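PDB 6NCS: N-acetylneuraminic acid (Sialic acid) synthetase from Leptospira borgpetersenii serovar Hardjo-bovis, which binds manganese and probably makes sialic acid or its 9-phosphate, as a TIM-barrel synthase of the NeuB family. Local coordinates for residues Ala62-Arg68 with Phe108-Asn112. Numbering follows the deposited sequence.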
# COMPACT_ATOMS: atom_id res chain seq x y z
N ALA A 62 1.71 -31.34 5.45
CA ALA A 62 2.17 -32.62 5.98
C ALA A 62 1.52 -32.84 7.34
O ALA A 62 1.89 -32.19 8.33
CB ALA A 62 3.70 -32.65 6.09
N TYR A 63 0.55 -33.76 7.41
CA TYR A 63 -0.29 -33.84 8.59
C TYR A 63 -0.84 -35.24 8.74
O TYR A 63 -0.85 -36.04 7.80
CB TYR A 63 -1.47 -32.85 8.51
CG TYR A 63 -2.37 -33.18 7.35
CD1 TYR A 63 -2.03 -32.82 6.06
CD2 TYR A 63 -3.55 -33.90 7.55
CE1 TYR A 63 -2.84 -33.17 4.98
CE2 TYR A 63 -4.36 -34.24 6.48
CZ TYR A 63 -4.00 -33.87 5.21
OH TYR A 63 -4.80 -34.21 4.14
N ASN A 64 -1.29 -35.53 9.95
CA ASN A 64 -2.15 -36.68 10.24
C ASN A 64 -3.55 -36.15 10.53
O ASN A 64 -3.72 -35.27 11.38
CB ASN A 64 -1.61 -37.48 11.42
CG ASN A 64 -2.58 -38.55 11.89
OD1 ASN A 64 -3.32 -38.35 12.85
ND2 ASN A 64 -2.57 -39.70 11.21
N SER A 65 -4.54 -36.68 9.80
CA SER A 65 -5.90 -36.14 9.88
C SER A 65 -6.44 -36.17 11.31
O SER A 65 -7.00 -35.17 11.79
CB SER A 65 -6.83 -36.92 8.95
OG SER A 65 -6.38 -36.83 7.60
N GLU A 66 -6.31 -37.31 11.98
CA GLU A 66 -6.85 -37.45 13.34
C GLU A 66 -6.14 -36.52 14.32
O GLU A 66 -6.78 -35.94 15.21
CB GLU A 66 -6.74 -38.90 13.80
CG GLU A 66 -7.72 -39.85 13.12
CD GLU A 66 -7.20 -40.41 11.81
OE1 GLU A 66 -6.12 -39.99 11.34
OE2 GLU A 66 -7.89 -41.29 11.24
N GLU A 67 -4.82 -36.38 14.19
CA GLU A 67 -4.10 -35.44 15.04
C GLU A 67 -4.58 -34.02 14.79
O GLU A 67 -4.75 -33.23 15.73
CB GLU A 67 -2.60 -35.56 14.76
CG GLU A 67 -1.69 -34.95 15.80
CD GLU A 67 -1.53 -33.45 15.66
OE1 GLU A 67 -1.81 -32.90 14.57
OE2 GLU A 67 -1.12 -32.82 16.66
N ARG A 68 -4.86 -33.69 13.54
CA ARG A 68 -5.16 -32.32 13.17
C ARG A 68 -6.58 -31.93 13.57
O ARG A 68 -6.81 -30.78 13.98
CB ARG A 68 -4.96 -32.15 11.67
CG ARG A 68 -5.17 -30.76 11.14
CD ARG A 68 -4.83 -30.74 9.67
NE ARG A 68 -5.09 -29.46 9.02
CZ ARG A 68 -4.74 -29.19 7.77
NH1 ARG A 68 -4.13 -30.13 7.04
NH2 ARG A 68 -5.00 -28.00 7.24
N PHE A 108 2.15 -30.27 10.56
CA PHE A 108 1.14 -30.04 11.59
C PHE A 108 1.46 -30.77 12.87
O PHE A 108 0.71 -30.64 13.84
CB PHE A 108 -0.25 -30.42 11.07
CG PHE A 108 -0.83 -29.42 10.11
CD1 PHE A 108 -0.37 -29.34 8.81
CD2 PHE A 108 -1.83 -28.54 10.51
CE1 PHE A 108 -0.89 -28.40 7.92
CE2 PHE A 108 -2.36 -27.60 9.63
CZ PHE A 108 -1.89 -27.53 8.34
N ASP A 109 2.55 -31.53 12.91
CA ASP A 109 3.01 -32.16 14.13
C ASP A 109 4.51 -32.39 14.01
O ASP A 109 5.10 -32.17 12.95
CB ASP A 109 2.25 -33.47 14.43
CG ASP A 109 2.33 -34.50 13.30
OD1 ASP A 109 3.31 -34.52 12.53
OD2 ASP A 109 1.40 -35.32 13.20
N VAL A 110 5.11 -32.85 15.10
CA VAL A 110 6.56 -33.00 15.15
C VAL A 110 7.03 -34.16 14.27
O VAL A 110 8.07 -34.01 13.60
CB VAL A 110 7.03 -33.17 16.61
CG1 VAL A 110 8.48 -33.62 16.67
CG2 VAL A 110 6.86 -31.84 17.36
N PRO A 111 6.35 -35.31 14.21
CA PRO A 111 6.80 -36.36 13.28
C PRO A 111 6.86 -35.89 11.84
O PRO A 111 7.81 -36.23 11.12
CB PRO A 111 5.77 -37.48 13.48
CG PRO A 111 5.35 -37.31 14.90
CD PRO A 111 5.29 -35.82 15.10
N ASN A 112 5.87 -35.11 11.40
CA ASN A 112 5.90 -34.60 10.03
C ASN A 112 7.00 -33.56 9.85
O ASN A 112 7.64 -33.51 8.80
CB ASN A 112 4.53 -34.02 9.66
CG ASN A 112 3.59 -35.07 9.10
OD1 ASN A 112 3.72 -35.49 7.95
ND2 ASN A 112 2.65 -35.52 9.92
O HOH W 1 1.17 -38.07 9.00
O HOH W 2 -0.86 -33.74 12.17
O HOH W 3 0.59 -30.71 16.55
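Phe108 N donates to Ala62 O (3.0 Å), one backbone hydrogen bond that carries the parallel pairing from the last residue of strand 57-62 to the residue just after strand 102-107, before each chain turns into a helix. The guanidinium of Arg68 lies flat on the Phe108 ring, planes 22° apart, with Arg68 CZ 3.8 Å from the ring centroid in a cation-pi stack. Arg68 runs straight from CG to NE (chi2 and chi3 both 176°), which lays CD over the same face as a CH-pi contact; Gln61 holds NH1. Tyr63 CB packs against Phe108 CD1 at 3.7 Å.

Both helices start with a side-chain N-cap: Asn64 OD1 accepts from Glu67 N at 2.8 Å, and Asp109 OD1 takes both Asn112 N and ND2. The bond from Asn112 ND2 to Asp109 OD1, 2.9 Å, holds the amide, whose OD1 lies 3.4 Å from Ala62 CB. Glu67 and Asp109 bring their carboxylates near each other; a water there accepts from Asn64 N and reaches Glu67 OE1, and Asp109 OD2 weakly. A second water bridges Glu67 OE2 and Phe108 O, 2.7 Å from each. Arg288 and Lys290 of the second subunit form salt bridges to Glu67 and probably offset the like charges. These beta-to-alpha connections follow neighbouring strands of the TIM barrel, on the manganese side, with Phe108 beside a bound citrate and helices 73-79 and 134-143 alongside.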